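Probable dipeptidase (Pseudomonas aeruginosa, PDB 3B40) probably acts as a metal-dependent dipeptidase of the membrane dipeptidase family M19, built on a TIM-barrel fold. Local coordinates at residues L274-P277 / T278-L282; D151-A154 / A155-V158; Q213-T216 / K217-E220; F122-L125 / A126-K130. The protein carries 11 engineered substitutions. All coordinates share one frame; numbering follows the deposited sequence.

Contact 1 (L274-P277 / T278-L282); sequences LSKP and TLDKL
Lys276 and Asp280 lie one helical turn apart and are joined by a salt bridge, NZ to OD1 at 2.7 Å. The lysine leaves its backbone pointing away from the following turn; with CG anti to the backbone N (chi1 -164°) and further bends at chi2 and chi4, the chain doubles back and crosses the aspartate at about a right angle. The ammonium reaches OD1 on its syn side, 20° out of the carboxylate plane. Both residues are exposed, so solvent probably weakens the attraction.

The backbone bonds are those of a helix starting up. Ser275 occupies the N-cap position of helix 276-288, but its hydroxyl makes no capping bond to the first turn. Its carbonyl accepts the first helical bond, from Leu279 N at 3.1 Å, and a weak one from Thr278 N. Asp280 N then meets Lys276 O at 2.7 Å, and Lys281 N bonds to Pro277 O. The hydroxyls of Ser275 and Thr278 both turn to Glu330 OE1, a carboxylate shared by the two residues at the start of the helix.

Apolar contacts fill the side next to Leu274, which precedes the helix. Its CB meets Leu279 CD2 at 3.7 Å, while its CD1 comes equally close to Leu282 CD1, the side chains of Leu274 and Leu282 crossing at about a right angle. Leu327 of helix 313-328 packs on Leu274, and Ile326 of that helix on Thr278 and Leu282.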
loop_
_atom_site.group_PDB
_atom_site.type_symbol
_atom_site.label_atom_id
_atom_site.label_comp_id
_atom_site.label_asym_id
_atom_site.label_seq_id
_atom_site.Cartn_x
_atom_site.Cartn_y
_atom_site.Cartn_z
ATOM N N LEU A 274 -19.869 0.482 -0.401
ATOM C CA LEU A 274 -20.575 -0.542 0.369
ATOM C C LEU A 274 -22.034 -0.645 -0.063
ATOM O O LEU A 274 -22.715 0.377 -0.251
ATOM C CB LEU A 274 -20.499 -0.239 1.870
ATOM C CG LEU A 274 -19.107 -0.241 2.530
ATOM C CD1 LEU A 274 -19.214 0.187 4.000
ATOM C CD2 LEU A 274 -18.390 -1.578 2.437
ATOM N N SER A 275 -22.491 -1.881 -0.256
ATOM C CA SER A 275 -23.880 -2.173 -0.629
ATOM C C SER A 275 -24.838 -1.788 0.488
ATOM O O SER A 275 -24.451 -1.746 1.660
ATOM C CB SER A 275 -24.047 -3.652 -0.959
ATOM O OG SER A 275 -23.789 -4.450 0.183
ATOM N N LYS A 276 -26.090 -1.510 0.124
ATOM C CA LYS A 276 -27.104 -1.092 1.107
ATOM C C LYS A 276 -27.291 -2.052 2.294
ATOM O O LYS A 276 -27.389 -1.591 3.448
ATOM C CB LYS A 276 -28.449 -0.750 0.431
ATOM C CG LYS A 276 -29.395 0.053 1.318
ATOM C CD LYS A 276 -28.685 1.290 1.879
ATOM C CE LYS A 276 -29.667 2.422 2.199
ATOM N NZ LYS A 276 -30.272 2.276 3.542
ATOM N N PRO A 277 -27.340 -3.392 2.036
ATOM C CA PRO A 277 -27.455 -4.300 3.200
ATOM C C PRO A 277 -26.353 -4.138 4.245
ATOM O O PRO A 277 -26.591 -4.352 5.442
ATOM C CB PRO A 277 -27.394 -5.701 2.567
ATOM C CG PRO A 277 -27.943 -5.490 1.178
ATOM C CD PRO A 277 -27.367 -4.146 0.764
ATOM N N THR A 278 -25.156 -3.772 3.798
ATOM C CA THR A 278 -24.021 -3.593 4.696
ATOM C C THR A 278 -24.184 -2.249 5.425
ATOM O O THR A 278 -24.016 -2.185 6.635
ATOM C CB THR A 278 -22.672 -3.676 3.932
ATOM O OG1 THR A 278 -22.461 -5.022 3.472
ATOM C CG2 THR A 278 -21.500 -3.273 4.812
ATOM N N LEU A 279 -24.523 -1.195 4.676
ATOM C CA LEU A 279 -24.829 0.119 5.259
ATOM C C LEU A 279 -25.935 0.055 6.313
ATOM O O LEU A 279 -25.806 0.646 7.379
ATOM C CB LEU A 279 -25.174 1.155 4.176
ATOM C CG LEU A 279 -24.078 1.455 3.133
ATOM C CD1 LEU A 279 -24.572 2.428 2.088
ATOM C CD2 LEU A 279 -22.810 1.971 3.801
ATOM N N ASP A 280 -27.013 -0.665 6.009
ATOM C CA ASP A 280 -28.091 -0.919 6.972
ATOM C C ASP A 280 -27.565 -1.584 8.247
ATOM O O ASP A 280 -27.852 -1.144 9.358
ATOM C CB ASP A 280 -29.172 -1.783 6.329
ATOM C CG ASP A 280 -30.007 -1.023 5.321
ATOM O OD1 ASP A 280 -29.983 0.228 5.335
ATOM O OD2 ASP A 280 -30.700 -1.680 4.511
ATOM N N LYS A 281 -26.755 -2.622 8.081
ATOM C CA LYS A 281 -26.101 -3.273 9.218
ATOM C C LYS A 281 -25.238 -2.297 10.035
ATOM O O LYS A 281 -25.299 -2.272 11.277
ATOM C CB LYS A 281 -25.255 -4.450 8.725
ATOM C CG LYS A 281 -26.074 -5.682 8.353
ATOM C CD LYS A 281 -25.156 -6.847 8.034
ATOM C CE LYS A 281 -25.690 -7.716 6.898
ATOM N NZ LYS A 281 -24.546 -8.464 6.245
ATOM N N LEU A 282 -24.418 -1.497 9.347
ATOM C CA LEU A 282 -23.588 -0.524 10.061
ATOM C C LEU A 282 -24.437 0.492 10.813
ATOM O O LEU A 282 -24.136 0.804 11.960
ATOM C CB LEU A 282 -22.626 0.195 9.119
ATOM C CG LEU A 282 -21.539 -0.685 8.534
ATOM C CD1 LEU A 282 -20.943 -0.054 7.308
ATOM C CD2 LEU A 282 -20.462 -1.037 9.595
#

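Contact 2 (D151-A154 / A155-V158); sequences DKWA and ARGV
Arg156 lies across Trp153 in a cation-pi stack at the C-terminal end of helix 148-155, where a Schellman motif turns the chain toward strand 160-162. This is a local contact in a TIM-barrel fold, formed where a helix hands over to the next strand. Gly157 makes the turn possible: its phi of 124° is positive, a conformation that glycine adopts readily. Two bonds run back into the last helical turn. Val158 N reaches Trp153 O at 3.1 Å in the longer link, and Gly157 N meets Ala154 O at 3.0 Å. Earlier in the helix, Ala155 N is bonded to Asp151 O.

The same reversal brings Val158 back against the last helical turn, its CG2 lying 4.1 Å from Trp153 CB. Met137 of strand 131-138 and Ile67 of strand 62-68 touch both residues, so the tryptophan and valine lie between the helix end and the sheet. On the indole face, next to helix 87-108, the arginine chain bends at chi3 (75°), which lays its guanidinium over the ring with the planes 23° apart. The stack is off-centre, and the charge is shared: NH1 also forms a salt bridge with Glu96 of helix 87-108, while Tyr99 offers a second cation-pi partner. Glu96 probably helps to fix the rotation of the flat group. Arg156 NH1 sits over one indole face, displaced toward the rim, where it comes within 3.4 Å of Trp153 CH2.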
loop_
_atom_site.group_PDB
_atom_site.type_symbol
_atom_site.label_atom_id
_atom_site.label_comp_id
_atom_site.label_asym_id
_atom_site.label_seq_id
_atom_site.Cartn_x
_atom_site.Cartn_y
_atom_site.Cartn_z
ATOM N N ASP A 151 18.674 8.202 6.862
ATOM C CA ASP A 151 20.006 7.852 6.380
ATOM C C ASP A 151 20.387 6.424 6.765
ATOM O O ASP A 151 20.900 5.661 5.947
ATOM C CB ASP A 151 21.049 8.846 6.930
ATOM C CG ASP A 151 20.722 10.291 6.576
ATOM O OD1 ASP A 151 21.428 10.857 5.709
ATOM O OD2 ASP A 151 19.756 10.860 7.141
ATOM N N LYS A 152 20.109 6.070 8.014
ATOM C CA LYS A 152 20.415 4.751 8.538
ATOM C C LYS A 152 19.593 3.636 7.847
ATOM O O LYS A 152 20.147 2.599 7.476
ATOM C CB LYS A 152 20.213 4.737 10.055
ATOM C CG LYS A 152 21.184 5.663 10.834
ATOM C CD LYS A 152 20.854 5.680 12.352
ATOM C CE LYS A 152 21.892 6.429 13.183
ATOM N NZ LYS A 152 21.968 7.895 12.858
ATOM N N TRP A 153 18.293 3.859 7.644
ATOM C CA TRP A 153 17.447 2.884 6.935
ATOM C C TRP A 153 17.768 2.749 5.439
ATOM O O TRP A 153 17.800 1.635 4.908
ATOM C CB TRP A 153 15.967 3.151 7.192
ATOM C CG TRP A 153 15.450 2.615 8.556
ATOM C CD1 TRP A 153 15.034 3.361 9.626
ATOM C CD2 TRP A 153 15.258 1.232 8.935
ATOM N NE1 TRP A 153 14.630 2.535 10.658
ATOM C CE2 TRP A 153 14.745 1.226 10.257
ATOM C CE3 TRP A 153 15.483 0.004 8.288
ATOM C CZ2 TRP A 153 14.472 0.032 10.958
ATOM C CZ3 TRP A 153 15.202 -1.192 8.974
ATOM C CH2 TRP A 153 14.694 -1.164 10.300
ATOM N N ALA A 154 18.021 3.873 4.759
ATOM C CA ALA A 154 18.509 3.861 3.375
ATOM C C ALA A 154 19.781 3.009 3.246
ATOM O O ALA A 154 19.906 2.185 2.316
ATOM C CB ALA A 154 18.794 5.293 2.912
ATOM N N ALA A 155 20.715 3.191 4.187
ATOM C CA ALA A 155 21.989 2.452 4.174
ATOM C C ALA A 155 21.772 0.941 4.300
ATOM O O ALA A 155 22.505 0.154 3.717
ATOM C CB ALA A 155 22.918 2.955 5.288
ATOM N N ARG A 156 20.749 0.559 5.045
ATOM C CA ARG A 156 20.360 -0.836 5.229
ATOM C C ARG A 156 19.545 -1.436 4.052
ATOM O O ARG A 156 19.287 -2.633 4.032
ATOM C CB ARG A 156 19.625 -0.976 6.572
ATOM C CG ARG A 156 20.532 -0.538 7.731
ATOM C CD ARG A 156 19.798 -0.452 9.060
ATOM N NE ARG A 156 19.547 -1.787 9.588
ATOM C CZ ARG A 156 18.702 -2.064 10.571
ATOM N NH1 ARG A 156 17.997 -1.095 11.143
ATOM N NH2 ARG A 156 18.558 -3.320 10.978
ATOM N N GLY A 157 19.165 -0.626 3.061
ATOM C CA GLY A 157 18.425 -1.167 1.919
ATOM C C GLY A 157 17.073 -0.574 1.570
ATOM O O GLY A 157 16.487 -0.908 0.523
ATOM N N VAL A 158 16.563 0.329 2.401
ATOM C CA VAL A 158 15.255 0.928 2.105
ATOM C C VAL A 158 15.346 1.824 0.847
ATOM O O VAL A 158 16.270 2.624 0.717
ATOM C CB VAL A 158 14.675 1.689 3.339
ATOM C CG1 VAL A 158 13.523 2.642 2.928
ATOM C CG2 VAL A 158 14.222 0.695 4.386
#

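Contact 3 (Q213-T216 / K217-E220); sequences QMST and KALE
Ser215 and Ala218 meet through a side-chain cap at the start of helix 216-225. Ser215 is the N-cap residue, and Ala218 N donates to its OG at 3.3 Å with an N-H...O angle of 151°. A chi1 of 81° places that oxygen between the backbone N and the carbonyl carbon, from where it can lean over the first turn. The same amide makes a weak second bond to Ser215 O, so a single N-H is divided between two oxygens of one residue. Regular helical bonding follows: Leu219 N meets Ser215 O at 3.0 Å, and Glu220 N reaches Thr216 O.

Apolar contact is lighter. Met214 bends at chi3 (78°) to bring CE against Ala218 CB, 3.8 Å away, from the loop side of the cap. Thr216 CG2 lies 3.6 Å from Glu220 OE2, a methyl beside a carboxylate oxygen, while the threonine hydroxyl bonds to Glu251.

The loop before the cap follows strand 208-210, and Ser215 is tied to Asp173 through the backbone. Along the helix, Leu219 packs against Glu251 and Leu254 of helix 249-257, and Glu220 touches Leu254 as well.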
loop_
_atom_site.group_PDB
_atom_site.type_symbol
_atom_site.label_atom_id
_atom_site.label_comp_id
_atom_site.label_asym_id
_atom_site.label_seq_id
_atom_site.Cartn_x
_atom_site.Cartn_y
_atom_site.Cartn_z
ATOM N N GLN A 213 -1.746 7.035 1.817
ATOM C CA GLN A 213 -2.102 7.094 3.259
ATOM C C GLN A 213 -2.007 8.510 3.883
ATOM O O GLN A 213 -2.591 8.778 4.935
ATOM C CB GLN A 213 -1.305 6.086 4.108
ATOM C CG GLN A 213 -1.331 4.566 3.668
ATOM C CD GLN A 213 -2.311 3.686 4.406
ATOM O OE1 GLN A 213 -3.033 4.143 5.297
ATOM N NE2 GLN A 213 -2.341 2.368 4.042
ATOM N N MET A 214 -1.235 9.391 3.245
ATOM C CA MET A 214 -1.002 10.759 3.696
ATOM C C MET A 214 -2.249 11.620 3.453
ATOM O O MET A 214 -2.937 11.432 2.463
ATOM C CB MET A 214 0.175 11.357 2.892
ATOM C CG MET A 214 1.567 10.755 3.272
ATOM S SD MET A 214 3.024 11.444 2.406
ATOM C CE MET A 214 3.292 12.985 3.250
ATOM N N SER A 215 -2.518 12.586 4.334
ATOM C CA SER A 215 -3.590 13.563 4.129
ATOM C C SER A 215 -3.367 14.345 2.812
ATOM O O SER A 215 -2.244 14.355 2.241
ATOM C CB SER A 215 -3.666 14.524 5.329
ATOM O OG SER A 215 -2.694 15.531 5.197
ATOM N N THR A 216 -4.421 14.977 2.319
ATOM C CA THR A 216 -4.341 15.785 1.096
ATOM C C THR A 216 -3.376 16.948 1.190
ATOM O O THR A 216 -2.588 17.170 0.267
ATOM C CB THR A 216 -5.725 16.272 0.649
ATOM O OG1 THR A 216 -6.484 15.112 0.267
ATOM C CG2 THR A 216 -5.610 17.228 -0.584
ATOM N N LYS A 217 -3.418 17.674 2.301
ATOM C CA LYS A 217 -2.474 18.774 2.505
ATOM C C LYS A 217 -1.024 18.335 2.574
ATOM O O LYS A 217 -0.142 19.068 2.123
ATOM C CB LYS A 217 -2.817 19.563 3.767
ATOM C CG LYS A 217 -4.030 20.468 3.586
ATOM C CD LYS A 217 -4.499 20.985 4.960
ATOM C CE LYS A 217 -5.887 21.635 4.856
ATOM N NZ LYS A 217 -5.890 22.747 3.850
ATOM N N ALA A 218 -0.772 17.157 3.138
ATOM C CA ALA A 218 0.596 16.673 3.285
ATOM C C ALA A 218 1.116 16.261 1.918
ATOM O O ALA A 218 2.257 16.555 1.580
ATOM C CB ALA A 218 0.649 15.531 4.233
ATOM N N LEU A 219 0.257 15.593 1.148
ATOM C CA LEU A 219 0.540 15.275 -0.245
ATOM C C LEU A 219 0.912 16.548 -0.993
ATOM O O LEU A 219 1.891 16.552 -1.721
ATOM C CB LEU A 219 -0.679 14.647 -0.924
ATOM C CG LEU A 219 -0.459 14.036 -2.316
ATOM C CD1 LEU A 219 -1.397 12.838 -2.553
ATOM C CD2 LEU A 219 -0.550 15.060 -3.460
ATOM N N GLU A 220 0.122 17.618 -0.812
ATOM C CA GLU A 220 0.331 18.846 -1.566
ATOM C C GLU A 220 1.699 19.420 -1.259
ATOM O O GLU A 220 2.372 19.916 -2.159
ATOM C CB GLU A 220 -0.779 19.871 -1.269
ATOM C CG GLU A 220 -2.113 19.521 -1.956
ATOM C CD GLU A 220 -3.287 20.354 -1.458
ATOM O OE1 GLU A 220 -3.149 21.073 -0.447
ATOM O OE2 GLU A 220 -4.364 20.264 -2.060
#

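Contact 4 (F122-L125 / A126-K130); sequences FRRL and AMEGK
A Schellman motif ends helix 119-127 within the beta-alpha-beta unit that runs from strand 113-115 through this helix to strand 131-138, and Leu125 and Lys130 meet across it. Lys130 N bonds to Leu125 O at 2.9 Å, and Gly129 N makes a weak bond to Ala126 O. Gly129, the first residue to leave the helix, has a positive phi of 75°, as is common for glycine at this position of the motif. Before the turn, Glu128 N still makes a regular helical bond to Arg124 O.

On the side facing strand 131-138, Leu125 CD2 packs on Lys130 CD at 3.7 Å, the side chains crossing at about a right angle. Leu125 also touches Ala132 of that strand, as does Phe122, which meets the Phe25 ring nearly perpendicularly.

Among the charged side chains, Arg124, Glu128 and Lys130 form a salt-bridge network in which the carboxylate is gripped at both oxygens. Arg124 and Glu128 lie side by side, pointing the same way. The guanidinium edge presents NH1 to OE2 of Glu128 at 3.1 Å, in the guanidinium plane but from above that of the carboxylate. On the other oxygen, Glu128 OE1 receives Lys130 NZ at 2.6 Å from the anti side, 31° out of the carboxylate plane.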
loop_
_atom_site.group_PDB
_atom_site.type_symbol
_atom_site.label_atom_id
_atom_site.label_comp_id
_atom_site.label_asym_id
_atom_site.label_seq_id
_atom_site.Cartn_x
_atom_site.Cartn_y
_atom_site.Cartn_z
ATOM N N PHE A 122 16.817 -4.861 -9.910
ATOM C CA PHE A 122 15.514 -5.528 -10.091
ATOM C C PHE A 122 15.517 -6.328 -11.399
ATOM O O PHE A 122 15.151 -7.510 -11.403
ATOM C CB PHE A 122 14.347 -4.507 -10.059
ATOM C CG PHE A 122 12.986 -5.147 -9.977
ATOM C CD1 PHE A 122 12.335 -5.264 -8.750
ATOM C CD2 PHE A 122 12.359 -5.651 -11.123
ATOM C CE1 PHE A 122 11.074 -5.866 -8.660
ATOM C CE2 PHE A 122 11.116 -6.271 -11.028
ATOM C CZ PHE A 122 10.471 -6.360 -9.795
ATOM N N ARG A 123 15.948 -5.693 -12.493
ATOM C CA ARG A 123 15.974 -6.344 -13.817
ATOM C C ARG A 123 16.935 -7.537 -13.849
ATOM O O ARG A 123 16.602 -8.595 -14.377
ATOM C CB ARG A 123 16.303 -5.347 -14.936
ATOM C CG ARG A 123 15.179 -4.345 -15.207
ATOM C CD ARG A 123 15.374 -3.549 -16.484
ATOM N NE ARG A 123 15.232 -2.132 -16.181
ATOM C CZ ARG A 123 14.124 -1.405 -16.336
ATOM N NH1 ARG A 123 13.011 -1.934 -16.864
ATOM N NH2 ARG A 123 14.153 -0.117 -15.984
ATOM N N ARG A 124 18.117 -7.352 -13.265
ATOM C CA ARG A 124 19.101 -8.423 -13.087
ATOM C C ARG A 124 18.564 -9.615 -12.301
ATOM O O ARG A 124 18.640 -10.762 -12.771
ATOM C CB ARG A 124 20.361 -7.871 -12.411
ATOM C CG ARG A 124 21.471 -8.889 -12.250
ATOM C CD ARG A 124 22.666 -8.274 -11.543
ATOM N NE ARG A 124 22.310 -7.595 -10.287
ATOM C CZ ARG A 124 22.114 -8.217 -9.121
ATOM N NH1 ARG A 124 22.234 -9.536 -9.029
ATOM N NH2 ARG A 124 21.806 -7.519 -8.039
ATOM N N LEU A 125 18.037 -9.363 -11.097
ATOM C CA LEU A 125 17.487 -10.439 -10.254
ATOM C C LEU A 125 16.404 -11.186 -11.002
ATOM O O LEU A 125 16.353 -12.421 -10.972
ATOM C CB LEU A 125 16.939 -9.907 -8.913
ATOM C CG LEU A 125 17.906 -9.381 -7.843
ATOM C CD1 LEU A 125 17.151 -8.515 -6.790
ATOM C CD2 LEU A 125 18.658 -10.527 -7.186
ATOM N N ALA A 126 15.546 -10.440 -11.683
ATOM C CA ALA A 126 14.495 -11.034 -12.505
ATOM C C ALA A 126 15.035 -11.996 -13.575
ATOM O O ALA A 126 14.458 -13.060 -13.790
ATOM C CB ALA A 126 13.669 -9.952 -13.158
ATOM N N MET A 127 16.115 -11.599 -14.252
ATOM C CA MET A 127 16.768 -12.420 -15.294
ATOM C C MET A 127 17.376 -13.694 -14.704
ATOM O O MET A 127 17.314 -14.774 -15.311
ATOM C CB MET A 127 17.862 -11.593 -16.004
ATOM C CG MET A 127 18.834 -12.393 -16.885
ATOM S SD MET A 127 20.062 -11.333 -17.688
ATOM C CE MET A 127 18.998 -10.278 -18.643
ATOM N N GLU A 128 17.976 -13.555 -13.531
ATOM C CA GLU A 128 18.546 -14.671 -12.773
ATOM C C GLU A 128 17.480 -15.618 -12.218
ATOM O O GLU A 128 17.812 -16.669 -11.647
ATOM C CB GLU A 128 19.372 -14.121 -11.605
ATOM C CG GLU A 128 20.641 -13.399 -11.992
ATOM C CD GLU A 128 21.366 -12.778 -10.792
ATOM O OE1 GLU A 128 21.075 -13.157 -9.635
ATOM O OE2 GLU A 128 22.245 -11.910 -10.990
ATOM N N GLY A 129 16.211 -15.240 -12.345
ATOM C CA GLY A 129 15.114 -16.043 -11.813
ATOM C C GLY A 129 14.945 -15.966 -10.299
ATOM O O GLY A 129 14.414 -16.896 -9.664
ATOM N N LYS A 130 15.409 -14.873 -9.710
ATOM C CA LYS A 130 15.243 -14.668 -8.274
ATOM C C LYS A 130 14.114 -13.655 -8.041
ATOM O O LYS A 130 14.063 -12.632 -8.709
ATOM C CB LYS A 130 16.533 -14.121 -7.644
ATOM C CG LYS A 130 17.773 -15.011 -7.743
ATOM C CD LYS A 130 18.973 -14.238 -7.234
ATOM C CE LYS A 130 20.207 -15.101 -7.055
ATOM N NZ LYS A 130 20.827 -15.380 -8.339
#

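In the fold
From the N terminus the four contacts come in series, in the order 4, 2, 3, 1; none nests within or crosses another, and each closes a single local turn. Contact 4 carries helix 119-127 into strand 131-138, and contact 2 carries helix 148-155 toward strand 160-162, so both lie at helix C-termini; their nearest atoms are about 11 Å apart, and both pack on strand 131-138. Contacts 3 and 1 instead begin helices, 216-225 and 276-288. Contact 1 lies on the far side of the chain's centre from contacts 2 and 4, its centre 44 Å and 46 Å from theirs.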